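Side-chain contacts in novel immune-type receptor 11 (Ictalurus punctatus, PDB 2QTE), which belongs to a family of immunoglobulin variable-like receptors of bony fish and probably mediates recognition of allogeneic cells: residues Val17-Ser22 and Gly89-Gly94; Ala33-Ser38 and Ile101-Gly106; Gln44-Tyr49 and Glu60-Ser65; Arg48-Ser51 and Tyr56-Ala59; Phe67-Thr70 and Lys75-Leu78. The protein carries 1 engineered substitution. One frame throughout, in Å; residues are numbered along the deposited sequence.

Contact 1: Val17-Ser22 and Gly89-Gly94; sequences VTMECS and GEYFCG
M19, at the end of strand 17-19, and C21, just beyond it, stand across from Y91 and C93 on strand 89-97 of the other sheet, with the two segments running in roughly the same direction. The gap narrows along the pair: the CA atoms of M19 and Y91 are 8.2 Å apart, those of C21 and C93 6.2 Å. At the narrow end both cysteine side chains point at each other across the gap, and C21 SG and C93 SG are joined by a 2.0 Å disulfide with a CB-SG-SG-CB torsion of -74°. This is the sheet-to-sheet disulfide of the immunoglobulin fold, and W34, which touches both C21 and Y91, packs beside it. At the wider end the M19 chain bends at its last torsion (chi3 -88°), placing the methyl over the centre of the Y91 ring: CE is 3.6 Å from the ring centroid and 7° off the normal. The sulfur approaches more obliquely, SD lying 3.7 Å from Y91 CD1, a Met-aromatic contact. An alanine in place of Y91 would probably leave the M19 methyl without its aromatic platform and D87 O without the hydroxyl that bonds it. That bond from Y91 OH to a carbonyl four residues earlier makes a tyrosine corner.

Contact 2: Ala33-Ser38 and Ile101-Gly106; sequences AWYRQS and IKFTSG
F103 turns an edge toward the face of Y35 in an offset edge-to-face pair, the ring planes standing at 85° and the centroids 5.7 Å apart. Both residues lie on the larger sheet of the V-type immunoglobulin sandwich, but on strands that are not neighbours: strand 89-97 runs between 32-37 and 100-110, so the two rings meet across it. The touch is narrow. F103 CE1 is the atom that reaches, coming within 3.8 Å of Y35 CD1, which lies in the plane of the F103 ring. The same CE1 is 4.1 Å from Y35 CG, so the approach falls on the part of the tyrosine ring nearest its own backbone, and the offset of the pair follows from this. The CB of F103 does not itself point at Y35; with CG anti to the carbonyl carbon (chi1 -64°), the end of the ring swings nearer, and the two side chains cross at about a right angle.

This is the sheet face on which the second subunit packs. Y35 OH is hydrogen-bonded to the backbone N of I101 of the second subunit, and the reverse bond forms as well, while F103 packs on P43 of that subunit. The pair thus lies beside the subunit interface, in a manner that resembles the pairing of antibody variable domains through the same sheet. The F103 ring is also covered from within its own strand: I101 CD1 sits over the centre of one face, 3.3 Å above the ring plane.

Contact 3: Gln44-Tyr49 and Glu60-Ser65; sequences QYFVRY and EGFKDS
F46 on strand 44-49 lies opposite F62 in the irregular segment 60-65, the CA atoms being 8.2 Å apart with no hydrogen bond between the two segments. The space is bridged by the rings. F46 has CG anti to the backbone N (chi1 -175°), which brings the end of its ring nearer to F62 than the direction of its CB suggests. The two form an edge-to-face pair with planes at 71° and centroids 4.9 Å apart. F46 supplies the edge: its CE1 is 3.5 Å from F62 CZ and sits above the F62 face, displaced toward the rim. The neighbouring F46 CZ follows at 3.7 Å from F62 CE2, so one side of the F46 ring is laid along one side of the F62 face. F46 belongs to a classic beta bulge, in which it and V47 both face W34. The two rings join a larger aromatic cluster, since F67 meets each of them edge-to-face and F58 meets F46 in the same way. No polar atoms take part in the ring contact; a weak attraction between the C-H edge and the pi face adds to the packing, and segment 60-65 meets strand 44-49 here through rings, without a backbone bond between the two segments.

Contact 4: Arg48-Ser51 and Tyr56-Ala59; sequences RYYS and YKFA
The hairpin of strands 44-49 and 56-58 forms one edge of the larger sheet in this V-type domain, and R48 and K57 form an antiparallel hydrogen-bonded pair in it. R48 N donates to K57 O at 2.9 Å, almost straight at 170°. K57 N returns a bond of 2.9 Å to R48 O, bent to 154°. Beyond the backbone the two long side chains run side by side and point the same way, R48 NH1 lying 3.4 Å from the methylene K57 CD. The same CD also stands over one face of the Y50 ring, 4.2 Å from the centroid and 16° off the normal, displaced toward the rim. The lysine then bends at its last torsion, which carries NZ back to F58 O, a bond of 3.1 Å. A leucine in place of K57 would probably leave F58 O without its ammonium donor and the bridging water bonded on the R48 side alone, among the partners described. That water accepts from R48 NE at 3.1 Å and from K57 NZ at 3.0 Å. The two cationic ends, R48 NH1 and K57 NZ, are only 4.4 Å apart; the shared water, the F58 carbonyl and a long, weak ion pair from K57 to E60 probably ease the repulsion expected between the two cations.

Contact 5: Phe67-Thr70 and Lys75-Leu78; sequences FSMT and KFDL
M69 lays its methyl over the middle of the F76 ring, CE being 3.6 Å from the centroid and just 3° off the normal. The hairpin of strands 67-71 and 76-80, part of the smaller sheet of the immunoglobulin sandwich, here turns its apolar side to the core. The fold of the methionine chain at chi3 (72°) brings the sulfur above the same face, with SD 4.3 Å from the centroid, a Met-aromatic contact. F76 also meets the ring of W34 nearly parallel, and the W34 indole bonds F76 O, so M69 packs into the join between the two sheets. Directly across from M69, in a non-hydrogen-bonded antiparallel pair, is L78. Its CD1 lies 4.0 Å from M69 CG and also touches the edge of the F67 ring, near CD2 at 4.2 Å, which carries the apolar layer on toward F46 and F62.

One step along the hairpin, T70 and D77 form the hydrogen-bonded pair, with their side chains on the face turned away from M69 and L78. T70 N donates to D77 O at 2.9 Å, and D77 N returns a 2.9 Å bond to T70 O. The D77 carboxylate reaches segment 17-22 instead, its OD1 accepting from the backbone N of C21. At the exposed end of the hairpin T70 and K75 lie side by side, and T70 CG2 touches K75 CD at 4.0 Å.

Contacts 1, 2 and 5 are buried, contact 3 is partly buried and contact 4 lies at the surface. Contact 1 spans the two sheets with covalent and Met-aromatic chemistry, and contact 5 adjoins it within the smaller sheet, where strands 17-19 and 76-80 are neighbours. Contacts 2, 3 and 4 involve the larger sheet, which contact 1 also reaches through strand 89-97. Contact 2 crosses it ring to ring beside the subunit interface; contacts 3 and 4 share R48 and Y49 on strand 44-49, one tying it to a loop through aromatic rings, the other to strand 56-58 through backbone bonds, charge and water. Hydrogen bonds between segments occur in the two hairpins, contacts 4 and 5. W34, in a segment of contact 2, touches residues of contacts 1, 3 and 5.

Contact 1: Val17-Ser22 and Gly89-Gly94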
# COMPACT_ATOMS: atom_id res chain seq x y z
N VAL A 17 22.00 3.66 1.79
CA VAL A 17 21.10 2.74 2.43
C VAL A 17 20.55 1.67 1.48
O VAL A 17 20.38 1.90 0.28
CB VAL A 17 19.96 3.48 3.20
CG1 VAL A 17 19.31 4.58 2.36
CG2 VAL A 17 18.90 2.49 3.70
N THR A 18 20.30 0.49 2.05
CA THR A 18 19.61 -0.62 1.34
C THR A 18 18.40 -1.11 2.11
O THR A 18 18.51 -1.43 3.28
CB THR A 18 20.60 -1.74 1.13
OG1 THR A 18 21.65 -1.25 0.29
CG2 THR A 18 19.91 -2.97 0.51
N MET A 19 17.23 -1.12 1.48
CA MET A 19 16.03 -1.71 2.10
C MET A 19 15.76 -3.04 1.40
O MET A 19 15.75 -3.13 0.20
CB MET A 19 14.84 -0.76 1.99
CG MET A 19 15.15 0.58 2.51
SD MET A 19 13.89 1.84 2.33
CE MET A 19 14.26 2.54 0.70
N GLU A 20 15.53 -4.06 2.19
CA GLU A 20 15.56 -5.43 1.75
C GLU A 20 14.17 -6.01 1.46
O GLU A 20 13.20 -5.65 2.10
CB GLU A 20 16.22 -6.25 2.84
CG GLU A 20 17.74 -6.16 2.89
CD GLU A 20 18.25 -5.20 3.94
OE1 GLU A 20 19.44 -4.77 3.83
OE2 GLU A 20 17.48 -4.87 4.87
N CYS A 21 14.09 -6.89 0.47
CA CYS A 21 12.90 -7.67 0.22
C CYS A 21 13.39 -9.01 -0.32
O CYS A 21 14.16 -9.03 -1.27
CB CYS A 21 12.02 -7.00 -0.81
SG CYS A 21 10.52 -7.92 -1.30
N SER A 22 12.97 -10.13 0.28
CA SER A 22 13.42 -11.44 -0.21
C SER A 22 12.64 -11.91 -1.43
O SER A 22 11.48 -11.53 -1.64
CB SER A 22 13.46 -12.49 0.92
OG SER A 22 13.87 -13.77 0.44
N GLY A 89 10.14 8.08 4.21
CA GLY A 89 8.78 7.62 3.92
C GLY A 89 8.71 6.12 4.12
O GLY A 89 9.63 5.55 4.69
N GLU A 90 7.65 5.48 3.63
CA GLU A 90 7.56 4.03 3.82
C GLU A 90 7.63 3.36 2.46
O GLU A 90 7.11 3.90 1.48
CB GLU A 90 6.32 3.62 4.64
CG GLU A 90 6.16 4.44 5.94
CD GLU A 90 5.04 4.00 6.86
OE1 GLU A 90 3.88 3.80 6.40
OE2 GLU A 90 5.31 3.90 8.07
N TYR A 91 8.29 2.20 2.42
CA TYR A 91 8.50 1.47 1.21
C TYR A 91 8.08 0.04 1.50
O TYR A 91 8.60 -0.59 2.44
CB TYR A 91 9.99 1.48 0.79
CG TYR A 91 10.54 2.88 0.46
CD1 TYR A 91 10.84 3.81 1.47
CD2 TYR A 91 10.80 3.24 -0.87
CE1 TYR A 91 11.35 5.11 1.15
CE2 TYR A 91 11.35 4.52 -1.19
CZ TYR A 91 11.62 5.43 -0.19
OH TYR A 91 12.14 6.68 -0.53
N PHE A 92 7.16 -0.44 0.68
CA PHE A 92 6.54 -1.74 0.88
C PHE A 92 6.87 -2.60 -0.34
O PHE A 92 6.72 -2.15 -1.47
CB PHE A 92 5.00 -1.60 0.93
CG PHE A 92 4.49 -0.50 1.81
CD1 PHE A 92 4.77 -0.49 3.19
CD2 PHE A 92 3.73 0.54 1.26
CE1 PHE A 92 4.30 0.50 4.02
CE2 PHE A 92 3.26 1.63 2.10
CZ PHE A 92 3.52 1.59 3.49
N CYS A 93 7.29 -3.83 -0.12
CA CYS A 93 7.56 -4.76 -1.18
C CYS A 93 6.38 -5.70 -1.25
O CYS A 93 5.99 -6.27 -0.27
CB CYS A 93 8.83 -5.53 -0.88
SG CYS A 93 9.41 -6.51 -2.23
N GLY A 94 5.80 -5.84 -2.41
CA GLY A 94 4.65 -6.68 -2.58
C GLY A 94 4.51 -7.32 -3.92
O GLY A 94 5.11 -6.90 -4.93

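Contact 2: Ala33-Ser38 and Ile101-Gly106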
# COMPACT_ATOMS: atom_id res chain seq x y z
N ALA A 33 7.10 -5.74 -6.96
CA ALA A 33 7.38 -4.33 -7.06
C ALA A 33 7.52 -3.71 -5.70
O ALA A 33 7.00 -4.25 -4.71
CB ALA A 33 6.22 -3.62 -7.82
N TRP A 34 8.17 -2.55 -5.63
CA TRP A 34 8.26 -1.82 -4.41
C TRP A 34 7.31 -0.66 -4.56
O TRP A 34 7.20 -0.08 -5.64
CB TRP A 34 9.68 -1.24 -4.24
CG TRP A 34 10.69 -2.14 -3.58
CD1 TRP A 34 11.62 -2.91 -4.20
CD2 TRP A 34 10.88 -2.32 -2.17
NE1 TRP A 34 12.38 -3.59 -3.25
CE2 TRP A 34 11.93 -3.24 -2.00
CE3 TRP A 34 10.25 -1.81 -1.03
CZ2 TRP A 34 12.39 -3.63 -0.76
CZ3 TRP A 34 10.69 -2.21 0.22
CH2 TRP A 34 11.73 -3.13 0.34
N TYR A 35 6.57 -0.35 -3.50
CA TYR A 35 5.67 0.80 -3.56
C TYR A 35 6.24 1.77 -2.58
O TYR A 35 6.83 1.35 -1.62
CB TYR A 35 4.25 0.39 -3.12
CG TYR A 35 3.60 -0.41 -4.18
CD1 TYR A 35 4.06 -1.70 -4.48
CD2 TYR A 35 2.59 0.12 -4.94
CE1 TYR A 35 3.48 -2.43 -5.50
CE2 TYR A 35 2.02 -0.60 -5.98
CZ TYR A 35 2.48 -1.87 -6.23
OH TYR A 35 1.92 -2.56 -7.24
N ARG A 36 6.00 3.06 -2.79
CA ARG A 36 6.56 4.07 -1.92
C ARG A 36 5.42 4.98 -1.45
O ARG A 36 4.57 5.38 -2.28
CB ARG A 36 7.57 4.87 -2.73
CG ARG A 36 8.20 6.05 -2.03
CD ARG A 36 9.12 6.82 -3.04
NE ARG A 36 9.71 8.00 -2.38
CZ ARG A 36 10.71 8.72 -2.90
NH1 ARG A 36 11.20 8.40 -4.08
NH2 ARG A 36 11.19 9.79 -2.24
N GLN A 37 5.39 5.30 -0.14
CA GLN A 37 4.40 6.23 0.36
C GLN A 37 5.13 7.34 1.07
O GLN A 37 5.75 7.08 2.10
CB GLN A 37 3.49 5.55 1.40
CG GLN A 37 2.30 6.44 1.82
CD GLN A 37 1.71 6.06 3.14
OE1 GLN A 37 2.17 5.12 3.77
NE2 GLN A 37 0.70 6.82 3.59
N SER A 38 5.01 8.58 0.59
CA SER A 38 5.50 9.68 1.40
C SER A 38 4.48 9.95 2.50
O SER A 38 3.28 9.67 2.34
CB SER A 38 5.68 10.94 0.54
OG SER A 38 6.66 10.70 -0.46
N ILE A 101 -3.02 -7.60 -3.86
CA ILE A 101 -1.55 -7.57 -3.66
C ILE A 101 -1.22 -7.90 -2.21
O ILE A 101 -1.92 -7.46 -1.29
CB ILE A 101 -0.89 -6.18 -4.12
CG1 ILE A 101 0.65 -6.21 -3.98
CG2 ILE A 101 -1.53 -4.98 -3.40
CD1 ILE A 101 1.24 -6.16 -2.56
N LYS A 102 -0.19 -8.73 -2.00
CA LYS A 102 0.31 -9.07 -0.68
C LYS A 102 1.69 -8.44 -0.49
O LYS A 102 2.57 -8.68 -1.29
CB LYS A 102 0.41 -10.60 -0.50
CG LYS A 102 -0.93 -11.28 -0.54
CD LYS A 102 -0.99 -12.50 0.39
CE LYS A 102 -0.87 -13.81 -0.39
NZ LYS A 102 -1.56 -15.00 0.27
N PHE A 103 1.87 -7.64 0.56
CA PHE A 103 3.17 -7.03 0.87
C PHE A 103 3.88 -7.89 1.87
O PHE A 103 3.32 -8.18 2.91
CB PHE A 103 2.98 -5.63 1.47
CG PHE A 103 2.34 -4.65 0.52
CD1 PHE A 103 3.08 -4.09 -0.52
CD2 PHE A 103 1.00 -4.29 0.65
CE1 PHE A 103 2.49 -3.19 -1.39
CE2 PHE A 103 0.42 -3.38 -0.21
CZ PHE A 103 1.16 -2.85 -1.24
N THR A 104 5.11 -8.30 1.56
CA THR A 104 5.83 -9.25 2.38
C THR A 104 6.91 -8.65 3.26
O THR A 104 7.43 -9.34 4.14
CB THR A 104 6.47 -10.38 1.53
OG1 THR A 104 7.27 -9.79 0.50
CG2 THR A 104 5.40 -11.21 0.91
N SER A 105 7.24 -7.38 3.04
CA SER A 105 8.18 -6.64 3.89
C SER A 105 8.07 -5.13 3.63
O SER A 105 7.44 -4.69 2.66
CB SER A 105 9.61 -7.14 3.72
OG SER A 105 10.04 -7.15 2.36
N GLY A 106 8.64 -4.33 4.51
CA GLY A 106 8.71 -2.90 4.23
C GLY A 106 9.61 -2.20 5.20
O GLY A 106 10.00 -2.78 6.21

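Contact 3: Gln44-Tyr49 and Glu60-Ser65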
# COMPACT_ATOMS: atom_id res chain seq x y z
N GLN A 44 2.34 4.66 -3.97
CA GLN A 44 2.43 4.53 -5.41
C GLN A 44 3.49 3.51 -5.81
O GLN A 44 4.53 3.51 -5.25
CB GLN A 44 2.92 5.84 -5.97
CG GLN A 44 1.92 6.65 -6.71
CD GLN A 44 2.55 7.93 -7.06
OE1 GLN A 44 2.74 8.78 -6.19
NE2 GLN A 44 3.01 8.06 -8.31
N TYR A 45 3.23 2.73 -6.85
CA TYR A 45 4.24 1.93 -7.51
C TYR A 45 5.48 2.75 -7.84
O TYR A 45 5.40 3.82 -8.45
CB TYR A 45 3.64 1.33 -8.81
CG TYR A 45 4.63 1.07 -9.94
CD1 TYR A 45 5.56 0.05 -9.86
CD2 TYR A 45 4.60 1.83 -11.11
CE1 TYR A 45 6.46 -0.17 -10.91
CE2 TYR A 45 5.48 1.61 -12.14
CZ TYR A 45 6.41 0.61 -12.03
OH TYR A 45 7.29 0.40 -13.08
N PHE A 46 6.63 2.23 -7.40
CA PHE A 46 7.90 2.94 -7.43
C PHE A 46 8.84 2.31 -8.41
O PHE A 46 9.43 3.00 -9.25
CB PHE A 46 8.52 2.97 -6.01
CG PHE A 46 9.77 3.76 -5.91
CD1 PHE A 46 9.83 5.03 -6.43
CD2 PHE A 46 10.90 3.24 -5.28
CE1 PHE A 46 11.02 5.78 -6.35
CE2 PHE A 46 12.08 3.97 -5.18
CZ PHE A 46 12.12 5.25 -5.70
N VAL A 47 9.03 1.00 -8.28
CA VAL A 47 9.97 0.25 -9.12
C VAL A 47 9.52 -1.21 -9.16
O VAL A 47 9.17 -1.73 -8.14
CB VAL A 47 11.47 0.39 -8.66
CG1 VAL A 47 11.66 0.02 -7.20
CG2 VAL A 47 12.40 -0.41 -9.51
N ARG A 48 9.50 -1.83 -10.33
CA ARG A 48 9.04 -3.20 -10.47
C ARG A 48 10.14 -4.14 -10.93
O ARG A 48 11.13 -3.73 -11.53
CB ARG A 48 7.80 -3.32 -11.38
CG ARG A 48 8.02 -2.89 -12.80
CD ARG A 48 6.66 -2.69 -13.51
NE ARG A 48 6.81 -2.02 -14.80
CZ ARG A 48 6.93 -2.64 -15.97
NH1 ARG A 48 7.06 -1.92 -17.08
NH2 ARG A 48 6.91 -3.97 -16.03
N TYR A 49 9.97 -5.41 -10.62
CA TYR A 49 10.80 -6.43 -11.23
C TYR A 49 10.58 -6.41 -12.74
O TYR A 49 9.49 -6.11 -13.23
CB TYR A 49 10.47 -7.80 -10.65
CG TYR A 49 11.25 -8.89 -11.29
CD1 TYR A 49 10.85 -9.41 -12.53
CD2 TYR A 49 12.41 -9.39 -10.69
CE1 TYR A 49 11.59 -10.40 -13.16
CE2 TYR A 49 13.14 -10.41 -11.29
CZ TYR A 49 12.72 -10.91 -12.53
OH TYR A 49 13.44 -11.90 -13.14
N GLU A 60 7.93 5.11 -14.81
CA GLU A 60 8.17 5.99 -15.94
C GLU A 60 8.29 7.40 -15.35
O GLU A 60 7.50 7.77 -14.48
CB GLU A 60 6.97 5.90 -16.89
CG GLU A 60 7.21 6.50 -18.24
CD GLU A 60 7.80 5.51 -19.25
OE1 GLU A 60 8.02 5.95 -20.41
OE2 GLU A 60 8.04 4.31 -18.89
N GLY A 61 9.30 8.16 -15.80
CA GLY A 61 9.39 9.56 -15.37
C GLY A 61 9.86 9.74 -13.93
O GLY A 61 9.80 10.86 -13.38
N PHE A 62 10.30 8.65 -13.30
CA PHE A 62 11.16 8.82 -12.13
C PHE A 62 12.56 9.26 -12.57
O PHE A 62 13.26 8.52 -13.26
CB PHE A 62 11.25 7.55 -11.27
CG PHE A 62 11.87 7.82 -9.95
CD1 PHE A 62 11.34 8.83 -9.13
CD2 PHE A 62 13.02 7.13 -9.52
CE1 PHE A 62 11.93 9.16 -7.89
CE2 PHE A 62 13.61 7.41 -8.27
CZ PHE A 62 13.07 8.43 -7.45
N LYS A 63 12.95 10.48 -12.23
CA LYS A 63 14.23 10.97 -12.69
C LYS A 63 15.23 11.11 -11.53
O LYS A 63 15.49 12.23 -11.06
CB LYS A 63 14.05 12.28 -13.43
CG LYS A 63 13.27 12.11 -14.74
CD LYS A 63 13.41 13.30 -15.66
CE LYS A 63 12.25 13.34 -16.67
NZ LYS A 63 12.17 12.14 -17.61
N ASP A 64 15.75 9.98 -11.03
CA ASP A 64 16.70 10.04 -9.90
C ASP A 64 17.65 8.86 -9.78
O ASP A 64 17.35 7.83 -9.13
CB ASP A 64 16.00 10.28 -8.56
CG ASP A 64 16.96 10.88 -7.52
OD1 ASP A 64 18.12 10.45 -7.50
OD2 ASP A 64 16.56 11.79 -6.75
N SER A 65 18.85 9.07 -10.30
CA SER A 65 19.81 8.01 -10.46
C SER A 65 20.55 7.67 -9.16
O SER A 65 21.50 6.89 -9.19
CB SER A 65 20.78 8.41 -11.57
OG SER A 65 20.13 8.16 -12.81

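Contact 4: Arg48-Ser51 and Tyr56-Ala59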
# COMPACT_ATOMS: atom_id res chain seq x y z
N ARG A 48 9.50 -1.83 -10.33
CA ARG A 48 9.04 -3.20 -10.47
C ARG A 48 10.14 -4.14 -10.93
O ARG A 48 11.13 -3.73 -11.53
CB ARG A 48 7.80 -3.32 -11.38
CG ARG A 48 8.02 -2.89 -12.80
CD ARG A 48 6.66 -2.69 -13.51
NE ARG A 48 6.81 -2.02 -14.80
CZ ARG A 48 6.93 -2.64 -15.97
NH1 ARG A 48 7.06 -1.92 -17.08
NH2 ARG A 48 6.91 -3.97 -16.03
N TYR A 49 9.97 -5.41 -10.62
CA TYR A 49 10.80 -6.43 -11.23
C TYR A 49 10.58 -6.41 -12.74
O TYR A 49 9.49 -6.11 -13.23
CB TYR A 49 10.47 -7.80 -10.65
CG TYR A 49 11.25 -8.89 -11.29
CD1 TYR A 49 10.85 -9.41 -12.53
CD2 TYR A 49 12.41 -9.39 -10.69
CE1 TYR A 49 11.59 -10.40 -13.16
CE2 TYR A 49 13.14 -10.41 -11.29
CZ TYR A 49 12.72 -10.91 -12.53
OH TYR A 49 13.44 -11.90 -13.14
N TYR A 50 11.65 -6.65 -13.51
CA TYR A 50 11.55 -6.41 -14.94
C TYR A 50 12.46 -7.33 -15.76
O TYR A 50 13.57 -7.63 -15.38
CB TYR A 50 11.77 -4.92 -15.24
CG TYR A 50 11.62 -4.56 -16.70
CD1 TYR A 50 12.75 -4.31 -17.49
CD2 TYR A 50 10.35 -4.49 -17.30
CE1 TYR A 50 12.62 -3.98 -18.84
CE2 TYR A 50 10.21 -4.15 -18.66
CZ TYR A 50 11.36 -3.91 -19.42
OH TYR A 50 11.26 -3.59 -20.75
N SER A 51 11.96 -7.77 -16.91
CA SER A 51 12.73 -8.73 -17.71
C SER A 51 13.78 -8.02 -18.51
O SER A 51 13.53 -7.53 -19.61
CB SER A 51 11.82 -9.57 -18.63
OG SER A 51 11.29 -10.66 -17.89
N TYR A 56 15.08 -4.87 -13.23
CA TYR A 56 14.14 -4.01 -12.56
C TYR A 56 13.95 -2.72 -13.35
O TYR A 56 14.85 -2.33 -14.11
CB TYR A 56 14.63 -3.73 -11.14
CG TYR A 56 15.98 -3.01 -11.05
CD1 TYR A 56 16.07 -1.61 -11.02
CD2 TYR A 56 17.19 -3.74 -10.99
CE1 TYR A 56 17.36 -0.98 -10.91
CE2 TYR A 56 18.41 -3.12 -10.90
CZ TYR A 56 18.51 -1.73 -10.88
OH TYR A 56 19.78 -1.16 -10.78
N LYS A 57 12.82 -2.05 -13.14
CA LYS A 57 12.47 -0.86 -13.90
C LYS A 57 11.70 0.10 -13.03
O LYS A 57 10.63 -0.25 -12.51
CB LYS A 57 11.64 -1.25 -15.15
CG LYS A 57 11.37 -0.15 -16.14
CD LYS A 57 10.14 -0.43 -17.00
CE LYS A 57 9.79 0.83 -17.80
NZ LYS A 57 9.26 1.94 -16.93
N PHE A 58 12.21 1.31 -12.90
CA PHE A 58 11.53 2.37 -12.16
C PHE A 58 10.31 2.92 -12.85
O PHE A 58 10.15 2.76 -14.04
CB PHE A 58 12.49 3.54 -11.79
CG PHE A 58 13.48 3.17 -10.73
CD1 PHE A 58 13.13 3.22 -9.41
CD2 PHE A 58 14.73 2.69 -11.09
CE1 PHE A 58 14.03 2.81 -8.42
CE2 PHE A 58 15.65 2.31 -10.11
CZ PHE A 58 15.28 2.35 -8.78
N ALA A 59 9.45 3.58 -12.08
CA ALA A 59 8.24 4.15 -12.65
C ALA A 59 8.70 5.07 -13.74
O ALA A 59 9.75 5.71 -13.62
CB ALA A 59 7.46 4.92 -11.62
O HOH W 1 6.83 0.99 -15.37

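Contact 5: Phe67-Thr70 and Lys75-Leu78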
# COMPACT_ATOMS: atom_id res chain seq x y z
N PHE A 67 18.89 6.04 -6.83
CA PHE A 67 18.28 4.74 -6.56
C PHE A 67 18.77 3.68 -7.52
O PHE A 67 19.01 3.97 -8.71
CB PHE A 67 16.74 4.81 -6.63
CG PHE A 67 16.12 5.65 -5.51
CD1 PHE A 67 16.28 7.04 -5.49
CD2 PHE A 67 15.39 5.07 -4.52
CE1 PHE A 67 15.70 7.83 -4.43
CE2 PHE A 67 14.80 5.82 -3.47
CZ PHE A 67 14.96 7.20 -3.43
N SER A 68 18.86 2.45 -7.02
CA SER A 68 19.21 1.27 -7.83
C SER A 68 18.63 0.11 -7.07
O SER A 68 17.97 0.30 -6.05
CB SER A 68 20.72 1.09 -7.97
OG SER A 68 21.37 1.00 -6.72
N MET A 69 18.82 -1.08 -7.60
CA MET A 69 18.39 -2.28 -6.91
C MET A 69 19.43 -3.36 -7.08
O MET A 69 20.24 -3.33 -8.01
CB MET A 69 17.07 -2.80 -7.49
CG MET A 69 15.86 -1.93 -7.23
SD MET A 69 14.27 -2.77 -7.39
CE MET A 69 14.40 -3.74 -5.91
N THR A 70 19.41 -4.30 -6.14
CA THR A 70 20.11 -5.55 -6.26
C THR A 70 19.05 -6.61 -6.50
O THR A 70 18.22 -6.89 -5.62
CB THR A 70 20.90 -5.76 -4.98
OG1 THR A 70 21.85 -4.69 -4.87
CG2 THR A 70 21.66 -7.12 -4.99
N LYS A 75 17.26 -11.87 -3.90
CA LYS A 75 17.14 -10.49 -3.44
C LYS A 75 16.33 -9.62 -4.36
O LYS A 75 16.41 -9.74 -5.58
CB LYS A 75 18.53 -9.86 -3.32
CG LYS A 75 19.41 -10.46 -2.25
CD LYS A 75 20.76 -9.77 -2.19
CE LYS A 75 21.65 -10.45 -1.18
NZ LYS A 75 22.69 -9.52 -0.66
N PHE A 76 15.57 -8.70 -3.78
CA PHE A 76 14.96 -7.68 -4.58
C PHE A 76 15.12 -6.42 -3.75
O PHE A 76 14.14 -5.82 -3.27
CB PHE A 76 13.51 -8.08 -4.82
CG PHE A 76 12.77 -7.19 -5.77
CD1 PHE A 76 13.14 -7.10 -7.11
CD2 PHE A 76 11.66 -6.47 -5.34
CE1 PHE A 76 12.47 -6.29 -7.99
CE2 PHE A 76 10.98 -5.65 -6.24
CZ PHE A 76 11.37 -5.56 -7.56
N ASP A 77 16.37 -6.03 -3.52
CA ASP A 77 16.66 -4.97 -2.53
C ASP A 77 16.83 -3.61 -3.19
O ASP A 77 17.47 -3.50 -4.21
CB ASP A 77 17.89 -5.28 -1.72
CG ASP A 77 17.86 -6.68 -1.09
OD1 ASP A 77 16.76 -7.27 -0.96
OD2 ASP A 77 18.94 -7.15 -0.69
N LEU A 78 16.31 -2.57 -2.53
CA LEU A 78 16.34 -1.23 -3.06
C LEU A 78 17.52 -0.46 -2.40
O LEU A 78 17.63 -0.46 -1.20
CB LEU A 78 14.98 -0.60 -2.73
CG LEU A 78 14.60 0.80 -3.20
CD1 LEU A 78 14.67 0.93 -4.70
CD2 LEU A 78 13.18 1.08 -2.67